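Local structure of CELL division control protein 6 (Pyrobaculum aerophilum, 1FNN) at residues Asp200-Arg205 / Arg241-Ile246; Glu217-Met222 / Ile262-Val267; Ser8-Ser13 / Ala208-Gly213. The protein probably takes part in regulating DNA replication as an ATP-binding AAA+ protein of the Cdc6/Cdc18 family, captured here with ADP and magnesium. All blocks are in the same frame, centred on the assembly; numbering follows the deposited sequence.

A helical lid packed against a bound nucleotide illustrates how separate contacts can share one core. Interactions 1 and 2 both belong to the lid domain of Cdc6, with centres about 12 Å apart, and they touch through L203 and L220. Interaction 3 ties the N-terminal segment 8-13 to the end of helix 195-209, the helix that interaction 1 also uses; its centre lies about 9 Å from that of interaction 1 and about 16 Å from that of interaction 2. The chain runs through 8-13, 200-205, 208-213, 217-222, 241-246 and 262-267. ADP lies at interaction 1, so the N-terminus and helices 217-227 and 264-274 are joined to the nucleotide pocket through helices 195-209 and 240-256.

Interaction 1: Asp200-Arg205 / Arg241-Ile246; sequences DILLDR and RLAIDI. With ADP (adenosine-5'-diphosphate), chain D.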
loop_
_atom_site.group_PDB
_atom_site.type_symbol
_atom_site.label_atom_id
_atom_site.label_comp_id
_atom_site.label_asym_id
_atom_site.label_seq_id
_atom_site.Cartn_x
_atom_site.Cartn_y
_atom_site.Cartn_z
ATOM N N ASP A 200 -2.404 0.915 -12.768
ATOM C CA ASP A 200 -1.280 1.619 -13.461
ATOM C C ASP A 200 0.060 1.293 -12.792
ATOM O O ASP A 200 1.093 1.180 -13.431
ATOM C CB ASP A 200 -1.526 3.105 -13.480
ATOM C CG ASP A 200 -2.746 3.561 -14.266
ATOM O OD1 ASP A 200 -3.114 2.917 -15.261
ATOM O OD2 ASP A 200 -3.315 4.582 -13.853
ATOM N N ILE A 201 0.095 1.263 -11.469
ATOM C CA ILE A 201 1.285 0.869 -10.730
ATOM C C ILE A 201 1.740 -0.526 -11.132
ATOM O O ILE A 201 2.925 -0.788 -11.411
ATOM C CB ILE A 201 1.024 0.937 -9.239
ATOM C CG1 ILE A 201 0.754 2.416 -8.889
ATOM C CG2 ILE A 201 2.173 0.342 -8.406
ATOM C CD1 ILE A 201 0.319 2.618 -7.438
ATOM N N LEU A 202 0.798 -1.491 -11.083
ATOM C CA LEU A 202 1.154 -2.853 -11.457
ATOM C C LEU A 202 1.591 -2.988 -12.902
ATOM O O LEU A 202 2.500 -3.783 -13.191
ATOM C CB LEU A 202 -0.012 -3.829 -11.215
ATOM C CG LEU A 202 -0.486 -4.003 -9.781
ATOM C CD1 LEU A 202 -1.605 -5.058 -9.694
ATOM C CD2 LEU A 202 0.648 -4.505 -8.901
ATOM N N LEU A 203 1.029 -2.233 -13.842
ATOM C CA LEU A 203 1.464 -2.393 -15.222
ATOM C C LEU A 203 2.946 -1.972 -15.341
ATOM O O LEU A 203 3.730 -2.542 -16.118
ATOM C CB LEU A 203 0.546 -1.533 -16.100
ATOM C CG LEU A 203 0.831 -1.617 -17.595
ATOM C CD1 LEU A 203 0.788 -3.063 -18.084
ATOM C CD2 LEU A 203 -0.116 -0.735 -18.399
ATOM N N ASP A 204 3.295 -0.874 -14.660
ATOM C CA ASP A 204 4.708 -0.446 -14.623
ATOM C C ASP A 204 5.589 -1.559 -14.108
ATOM O O ASP A 204 6.665 -1.861 -14.691
ATOM C CB ASP A 204 4.824 0.843 -13.782
ATOM C CG ASP A 204 4.600 2.110 -14.547
ATOM O OD1 ASP A 204 4.657 3.219 -13.971
ATOM O OD2 ASP A 204 4.353 2.069 -15.774
ATOM N N ARG A 205 5.280 -2.159 -12.935
ATOM C CA ARG A 205 6.050 -3.255 -12.411
ATOM C C ARG A 205 6.126 -4.434 -13.375
ATOM O O ARG A 205 7.203 -5.087 -13.515
ATOM C CB ARG A 205 5.552 -3.774 -11.040
ATOM C CG ARG A 205 5.471 -2.651 -9.976
ATOM C CD ARG A 205 6.926 -2.239 -9.566
ATOM N NE ARG A 205 6.797 -1.015 -8.738
ATOM C CZ ARG A 205 7.288 -0.949 -7.514
ATOM N NH1 ARG A 205 7.925 -1.966 -6.957
ATOM N NH2 ARG A 205 7.125 0.186 -6.845
ATOM N N ARG A 241 1.545 -1.897 -1.740
ATOM C CA ARG A 241 2.498 -2.950 -1.356
ATOM C C ARG A 241 1.861 -4.314 -1.597
ATOM O O ARG A 241 2.441 -5.324 -2.033
ATOM C CB ARG A 241 2.890 -2.763 0.112
ATOM C CG ARG A 241 4.030 -3.701 0.503
ATOM C CD ARG A 241 4.218 -3.866 1.984
ATOM N NE ARG A 241 3.094 -4.465 2.671
ATOM C CZ ARG A 241 2.548 -5.666 2.590
ATOM N NH1 ARG A 241 2.969 -6.642 1.786
ATOM N NH2 ARG A 241 1.501 -5.905 3.372
ATOM N N LEU A 242 0.656 -4.446 -1.016
ATOM C CA LEU A 242 -0.097 -5.708 -1.136
ATOM C C LEU A 242 -0.315 -6.053 -2.582
ATOM O O LEU A 242 -0.166 -7.224 -2.923
ATOM C CB LEU A 242 -1.461 -5.485 -0.432
ATOM C CG LEU A 242 -2.441 -6.655 -0.468
ATOM C CD1 LEU A 242 -1.836 -7.856 0.231
ATOM C CD2 LEU A 242 -3.777 -6.194 0.178
ATOM N N ALA A 243 -0.724 -5.102 -3.431
ATOM C CA ALA A 243 -0.970 -5.402 -4.823
ATOM C C ALA A 243 0.293 -5.903 -5.506
ATOM O O ALA A 243 0.266 -6.897 -6.237
ATOM C CB ALA A 243 -1.581 -4.232 -5.579
ATOM N N ILE A 244 1.424 -5.227 -5.237
ATOM C CA ILE A 244 2.687 -5.697 -5.881
ATOM C C ILE A 244 3.107 -7.047 -5.347
ATOM O O ILE A 244 3.600 -7.940 -6.034
ATOM C CB ILE A 244 3.791 -4.609 -5.647
ATOM C CG1 ILE A 244 3.391 -3.316 -6.369
ATOM C CG2 ILE A 244 5.137 -5.176 -6.130
ATOM C CD1 ILE A 244 4.109 -2.038 -5.904
ATOM N N ASP A 245 2.916 -7.307 -4.060
ATOM C CA ASP A 245 3.239 -8.585 -3.451
ATOM C C ASP A 245 2.391 -9.693 -4.110
ATOM O O ASP A 245 2.922 -10.732 -4.490
ATOM C CB ASP A 245 2.950 -8.443 -1.959
ATOM C CG ASP A 245 3.228 -9.581 -1.025
ATOM O OD1 ASP A 245 3.896 -10.561 -1.354
ATOM O OD2 ASP A 245 2.790 -9.586 0.142
ATOM N N ILE A 246 1.098 -9.399 -4.387
ATOM C CA ILE A 246 0.279 -10.426 -5.038
ATOM C C ILE A 246 0.735 -10.673 -6.454
ATOM O O ILE A 246 0.738 -11.835 -6.889
ATOM C CB ILE A 246 -1.241 -10.034 -4.982
ATOM C CG1 ILE A 246 -1.717 -10.200 -3.525
ATOM C CG2 ILE A 246 -1.997 -10.904 -5.983
ATOM C CD1 ILE A 246 -3.069 -9.461 -3.293
HETATM P PB ADP D . 3.990 3.588 2.476
HETATM O O1B ADP D . 5.159 4.204 3.233
HETATM O O2B ADP D . 2.956 4.514 2.166
HETATM O O3B ADP D . 3.545 2.565 3.416
HETATM P PA ADP D . 5.390 2.648 0.190
HETATM O O1A ADP D . 6.088 3.904 -0.136
HETATM O O2A ADP D . 6.298 1.668 0.797
HETATM O O3A ADP D . 4.180 2.924 1.094
HETATM O "O5'" ADP D . 4.792 1.927 -1.155
HETATM C "C5'" ADP D . 4.418 0.569 -1.002
HETATM C "C4'" ADP D . 4.918 -0.159 -2.266
HETATM O "O4'" ADP D . 4.262 0.401 -3.381
HETATM C "C3'" ADP D . 6.406 0.005 -2.548
HETATM O "O3'" ADP D . 6.859 -1.162 -3.213
HETATM C "C2'" ADP D . 6.374 1.233 -3.394
HETATM O "O2'" ADP D . 7.532 1.354 -4.222
HETATM C "C1'" ADP D . 5.153 0.948 -4.278
HETATM N N9 ADP D . 4.596 2.189 -4.653
HETATM C C8 ADP D . 3.776 2.968 -3.881
HETATM N N7 ADP D . 3.180 3.931 -4.518
HETATM C C5 ADP D . 3.646 3.769 -5.812
HETATM C C6 ADP D . 3.410 4.498 -6.989
HETATM N N6 ADP D . 2.626 5.565 -6.990
HETATM N N1 ADP D . 4.032 4.115 -8.106
HETATM C C2 ADP D . 4.841 3.073 -8.064
HETATM N N3 ADP D . 5.157 2.297 -7.028
HETATM C C4 ADP D . 4.507 2.718 -5.910
#
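R205 and I244 meet at the wall of the nucleotide pocket, where CD1 of I244 sits over the centre of one guanidinium face, 3.7 Å from R205 CZ. R205 NH2 is gripped by two acceptors of ADP, hydrogen-bonding to N3 of the adenine and to O2' of the ribose at 2.9 Å each, so that one nitrogen bridges base and sugar. The arginine chain starts with CG anti to its carbonyl carbon and bends at chi2 (-71°), which places CD. I244 CD1 also lies 3.5 Å from ADP O4', so a single methyl packs against both arginine and ribose. I201 sets CG1, CG2 and CD1 against the adenine, its CD1 3.6 Å from ADP C6, while its CG2 rests 4.0 Å from I244 CD1.

A second shell backs these groups. R205 NH1 is hydrogen-bonded to the carbonyl of V9, which should limit rotation of the guanidinium. L202 CD2 packs 3.9 Å from I244 CG1 and also meets the backbone of A243. The axes of 200-205 and 241-246 approach to 10.1 Å and cross at -40°. Helix 217-227 packs on both partners, touching L202 and A243, while helix 264-274 covers L242 and I246 of helix 240-256.

Interaction 2: Glu217-Met222 / Ile262-Val267; sequences EDILQM and IAPEDV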
loop_
_atom_site.group_PDB
_atom_site.type_symbol
_atom_site.label_atom_id
_atom_site.label_comp_id
_atom_site.label_asym_id
_atom_site.label_seq_id
_atom_site.Cartn_x
_atom_site.Cartn_y
_atom_site.Cartn_z
ATOM N N GLU A 217 -3.581 -7.784 -19.439
ATOM C CA GLU A 217 -4.218 -6.649 -18.777
ATOM C C GLU A 217 -5.307 -7.163 -17.809
ATOM O O GLU A 217 -5.463 -6.668 -16.698
ATOM C CB GLU A 217 -4.880 -5.829 -19.870
ATOM C CG GLU A 217 -5.770 -4.696 -19.389
ATOM C CD GLU A 217 -6.195 -3.814 -20.551
ATOM O OE1 GLU A 217 -7.247 -4.082 -21.161
ATOM O OE2 GLU A 217 -5.462 -2.851 -20.846
ATOM N N ASP A 218 -6.024 -8.215 -18.227
ATOM C CA ASP A 218 -7.087 -8.763 -17.372
ATOM C C ASP A 218 -6.517 -9.277 -16.059
ATOM O O ASP A 218 -7.189 -9.128 -15.037
ATOM C CB ASP A 218 -7.855 -9.924 -18.015
ATOM C CG ASP A 218 -8.835 -9.450 -19.074
ATOM O OD1 ASP A 218 -9.072 -8.230 -19.189
ATOM O OD2 ASP A 218 -9.373 -10.316 -19.803
ATOM N N ILE A 219 -5.329 -9.892 -16.084
ATOM C CA ILE A 219 -4.772 -10.422 -14.829
ATOM C C ILE A 219 -4.417 -9.309 -13.859
ATOM O O ILE A 219 -4.533 -9.425 -12.629
ATOM C CB ILE A 219 -3.580 -11.343 -15.098
ATOM C CG1 ILE A 219 -4.076 -12.741 -15.503
ATOM C CG2 ILE A 219 -2.609 -11.459 -13.916
ATOM C CD1 ILE A 219 -4.496 -13.632 -14.344
ATOM N N LEU A 220 -3.875 -8.210 -14.399
ATOM C CA LEU A 220 -3.481 -7.074 -13.548
ATOM C C LEU A 220 -4.765 -6.440 -12.998
ATOM O O LEU A 220 -4.817 -6.026 -11.844
ATOM C CB LEU A 220 -2.752 -6.084 -14.477
ATOM C CG LEU A 220 -1.225 -6.058 -14.501
ATOM C CD1 LEU A 220 -0.572 -7.345 -14.053
ATOM C CD2 LEU A 220 -0.680 -5.558 -15.839
ATOM N N GLN A 221 -5.790 -6.378 -13.871
ATOM C CA GLN A 221 -7.072 -5.810 -13.423
ATOM C C GLN A 221 -7.709 -6.617 -12.281
ATOM O O GLN A 221 -8.204 -6.015 -11.316
ATOM C CB GLN A 221 -8.070 -5.668 -14.561
ATOM C CG GLN A 221 -7.857 -4.558 -15.570
ATOM C CD GLN A 221 -8.656 -4.782 -16.842
ATOM O OE1 GLN A 221 -9.125 -5.893 -17.136
ATOM N NE2 GLN A 221 -8.836 -3.736 -17.637
ATOM N N MET A 222 -7.541 -7.923 -12.326
ATOM C CA MET A 222 -8.019 -8.830 -11.252
ATOM C C MET A 222 -7.400 -8.539 -9.914
ATOM O O MET A 222 -8.032 -8.428 -8.832
ATOM C CB MET A 222 -7.769 -10.246 -11.750
ATOM C CG MET A 222 -8.096 -11.385 -10.788
ATOM S SD MET A 222 -7.615 -12.997 -11.445
ATOM C CE MET A 222 -7.943 -14.061 -10.052
ATOM N N ILE A 262 0.656 -15.920 -16.456
ATOM C CA ILE A 262 0.064 -16.002 -15.105
ATOM C C ILE A 262 -1.429 -16.434 -15.288
ATOM O O ILE A 262 -2.028 -15.862 -16.209
ATOM C CB ILE A 262 0.158 -14.651 -14.403
ATOM C CG1 ILE A 262 1.692 -14.352 -14.209
ATOM C CG2 ILE A 262 -0.448 -14.693 -13.008
ATOM C CD1 ILE A 262 1.866 -12.928 -13.688
ATOM N N ALA A 263 -1.888 -17.373 -14.520
ATOM C CA ALA A 263 -3.366 -17.686 -14.718
ATOM C C ALA A 263 -4.166 -17.164 -13.553
ATOM O O ALA A 263 -3.665 -16.982 -12.423
ATOM C CB ALA A 263 -3.431 -19.217 -14.821
ATOM N N PRO A 264 -5.518 -17.152 -13.646
ATOM C CA PRO A 264 -6.360 -16.700 -12.544
ATOM C C PRO A 264 -6.129 -17.485 -11.291
ATOM O O PRO A 264 -6.039 -16.933 -10.183
ATOM C CB PRO A 264 -7.805 -16.900 -13.083
ATOM C CG PRO A 264 -7.625 -16.722 -14.556
ATOM C CD PRO A 264 -6.262 -17.323 -14.924
ATOM N N GLU A 265 -5.894 -18.813 -11.318
ATOM C CA GLU A 265 -5.685 -19.559 -10.085
ATOM C C GLU A 265 -4.398 -19.152 -9.351
ATOM O O GLU A 265 -4.335 -19.231 -8.125
ATOM C CB GLU A 265 -5.621 -21.086 -10.293
ATOM C CG GLU A 265 -4.507 -21.458 -11.265
ATOM C CD GLU A 265 -4.461 -22.866 -11.813
ATOM O OE1 GLU A 265 -4.801 -22.979 -13.019
ATOM O OE2 GLU A 265 -4.108 -23.854 -11.121
ATOM N N ASP A 266 -3.375 -18.719 -10.120
ATOM C CA ASP A 266 -2.153 -18.241 -9.406
ATOM C C ASP A 266 -2.490 -17.038 -8.553
ATOM O O ASP A 266 -2.079 -16.901 -7.391
ATOM C CB ASP A 266 -1.121 -17.889 -10.518
ATOM C CG ASP A 266 -0.781 -19.103 -11.393
ATOM O OD1 ASP A 266 -0.521 -20.143 -10.725
ATOM O OD2 ASP A 266 -0.817 -18.855 -12.590
ATOM N N VAL A 267 -3.278 -16.073 -9.081
ATOM C CA VAL A 267 -3.692 -14.919 -8.298
ATOM C C VAL A 267 -4.516 -15.305 -7.062
ATOM O O VAL A 267 -4.306 -14.793 -5.944
ATOM C CB VAL A 267 -4.467 -13.936 -9.189
ATOM C CG1 VAL A 267 -5.122 -12.759 -8.473
ATOM C CG2 VAL A 267 -3.588 -13.380 -10.327
#
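I219 and M222, one helical turn apart, reach from helix 217-227 to the start of helix 264-274, and each does so with a different chain shape. In I219 the second torsion (chi2 -80°) turns the end of the chain against the backbone that leads into the partner helix, with I219 CD1 3.6 Å from A263 C and close to the nitrogen of P264. The other branch, CG2, lies anti to the backbone N; the side chains of I219 and I262 cross obliquely, CG2 to CG2 at 4.0 Å.

M222 is fully extended, every torsion near anti, and its methyl arrives tip to tip with V267. The approach of M222 CE to V267 CG1, 3.5 Å, is tighter than usual carbon packing, and M222 CE also comes 3.4 Å from P264 O. V267 answers with CG1 anti to its backbone N (chi1 172°), which carries this branch to the methionine; V267 CG2, the other branch, lies 4.1 Å from I219 CD1, where the isoleucine and valine slide past each other in opposite directions.

The helix start that receives these side chains is itself secured. A263 is the N-cap, and its N-H is accepted on the anti side of D266 OD2 (2.7 Å), 15° out of the carboxylate plane; D266 OD1 has a salt bridge to R259. S250 of helix 240-256 also touches I262 and V267. Apolar packing of this kind, here of a helix on the start of another, is characteristic of the small helical lid of AAA+ ATPases.

Interaction 3: Ser8-Ser13 / Ala208-Gly213; sequences SVFSPS and AGLAEG
V9 and F10 form the apolar side of this contact, pressing on the end of helix 195-209. Both valine methyls, CG1 and CG2, reach A208 CB at 4.0 Å, and of the two V9 CG1, anti to the backbone N (chi1 164°), also comes 3.9 Å from G209 N. The same CG1 lies above one face of the F10 ring, offset toward its rim. F10 reaches past with its far end, CZ standing 3.8 Å from L210 CD2, and the two side chains cross at about a right angle; F10 CE1 is 3.9 Å from G209 CA. A CB on G209 would fall 2.6 Å from F10 CE1, so the glycine allows the ring this close. F10 also stacks on Y248.

An alanine in place of V9, lacking both methyls, would probably leave a gap beside A208 CB and G209 N and less packing on the F10 ring face.

Polar contacts work within the N-terminal segment or around the pair. S8 O takes two hydrogen bonds from S11, from its N and its OG, each 3.0 Å long, which close the turn from S8 to S11. Nearby, G209 is backbone-bonded to V5 and D6.

No hydrogen bond spans the two segments, so their fit depends on hydrocarbon surface and close shape; the directional bonds between the N-terminal segment and the lid come from that G209 backbone pairing and from R205 NH1 to V9 O.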
loop_
_atom_site.group_PDB
_atom_site.type_symbol
_atom_site.label_atom_id
_atom_site.label_comp_id
_atom_site.label_asym_id
_atom_site.label_seq_id
_atom_site.Cartn_x
_atom_site.Cartn_y
_atom_site.Cartn_z
ATOM N N SER A 8 14.138 -7.819 -8.649
ATOM C CA SER A 8 14.413 -6.682 -7.776
ATOM C C SER A 8 13.302 -5.652 -7.902
ATOM O O SER A 8 13.025 -4.856 -6.994
ATOM C CB SER A 8 15.778 -6.029 -8.111
ATOM O OG SER A 8 15.645 -5.342 -9.360
ATOM N N VAL A 9 12.619 -5.614 -9.028
ATOM C CA VAL A 9 11.479 -4.742 -9.301
ATOM C C VAL A 9 10.296 -5.013 -8.358
ATOM O O VAL A 9 9.543 -4.090 -8.006
ATOM C CB VAL A 9 11.071 -4.988 -10.768
ATOM C CG1 VAL A 9 9.685 -4.459 -11.095
ATOM C CG2 VAL A 9 12.118 -4.410 -11.698
ATOM N N PHE A 10 10.284 -6.132 -7.665
ATOM C CA PHE A 10 9.275 -6.516 -6.694
ATOM C C PHE A 10 9.724 -6.377 -5.263
ATOM O O PHE A 10 8.940 -6.610 -4.331
ATOM C CB PHE A 10 8.859 -8.000 -6.978
ATOM C CG PHE A 10 8.243 -7.981 -8.354
ATOM C CD1 PHE A 10 8.978 -8.370 -9.466
ATOM C CD2 PHE A 10 6.928 -7.569 -8.520
ATOM C CE1 PHE A 10 8.418 -8.350 -10.717
ATOM C CE2 PHE A 10 6.362 -7.551 -9.786
ATOM C CZ PHE A 10 7.106 -7.941 -10.887
ATOM N N SER A 11 10.980 -5.918 -5.030
ATOM C CA SER A 11 11.317 -5.823 -3.599
ATOM C C SER A 11 10.864 -4.485 -3.055
ATOM O O SER A 11 10.749 -3.480 -3.759
ATOM C CB SER A 11 12.822 -6.001 -3.314
ATOM O OG SER A 11 13.438 -4.962 -4.040
ATOM N N PRO A 12 10.627 -4.453 -1.749
ATOM C CA PRO A 12 10.194 -3.283 -1.020
ATOM C C PRO A 12 11.040 -2.048 -1.249
ATOM O O PRO A 12 10.506 -0.943 -1.281
ATOM C CB PRO A 12 10.370 -3.672 0.461
ATOM C CG PRO A 12 10.166 -5.153 0.447
ATOM C CD PRO A 12 10.828 -5.615 -0.833
ATOM N N SER A 13 12.340 -2.257 -1.418
ATOM C CA SER A 13 13.292 -1.175 -1.534
ATOM C C SER A 13 13.411 -0.636 -2.942
ATOM O O SER A 13 13.926 0.478 -3.084
ATOM C CB SER A 13 14.654 -1.639 -1.012
ATOM O OG SER A 13 15.295 -2.456 -1.974
ATOM N N ALA A 208 8.527 -3.726 -16.283
ATOM C CA ALA A 208 9.917 -3.712 -15.838
ATOM C C ALA A 208 10.417 -5.043 -15.342
ATOM O O ALA A 208 11.621 -5.316 -15.407
ATOM C CB ALA A 208 10.062 -2.686 -14.699
ATOM N N GLY A 209 9.550 -5.893 -14.773
ATOM C CA GLY A 209 10.040 -7.063 -14.062
ATOM C C GLY A 209 9.669 -8.416 -14.639
ATOM O O GLY A 209 10.214 -9.441 -14.144
ATOM N N LEU A 210 8.664 -8.499 -15.491
ATOM C CA LEU A 210 8.194 -9.799 -15.969
ATOM C C LEU A 210 8.460 -9.988 -17.448
ATOM O O LEU A 210 8.515 -8.975 -18.148
ATOM C CB LEU A 210 6.633 -9.944 -15.789
ATOM C CG LEU A 210 6.218 -9.760 -14.318
ATOM C CD1 LEU A 210 4.681 -9.866 -14.146
ATOM C CD2 LEU A 210 6.924 -10.773 -13.439
ATOM N N ALA A 211 8.438 -11.247 -17.933
ATOM C CA ALA A 211 8.629 -11.343 -19.408
ATOM C C ALA A 211 7.465 -10.798 -20.216
ATOM O O ALA A 211 6.269 -10.911 -19.905
ATOM C CB ALA A 211 8.928 -12.767 -19.832
ATOM N N GLU A 212 7.796 -10.263 -21.402
ATOM C CA GLU A 212 6.798 -9.771 -22.335
ATOM C C GLU A 212 5.904 -10.942 -22.773
ATOM O O GLU A 212 6.340 -12.100 -22.809
ATOM C CB GLU A 212 7.473 -9.121 -23.538
ATOM C CG GLU A 212 6.705 -7.970 -24.153
ATOM C CD GLU A 212 7.575 -6.995 -24.922
ATOM O OE1 GLU A 212 8.761 -7.314 -25.178
ATOM O OE2 GLU A 212 7.083 -5.899 -25.277
ATOM N N GLY A 213 4.593 -10.704 -22.688
ATOM C CA GLY A 213 3.575 -11.684 -22.936
ATOM C C GLY A 213 3.240 -12.643 -21.820
ATOM O O GLY A 213 2.351 -13.489 -22.011
#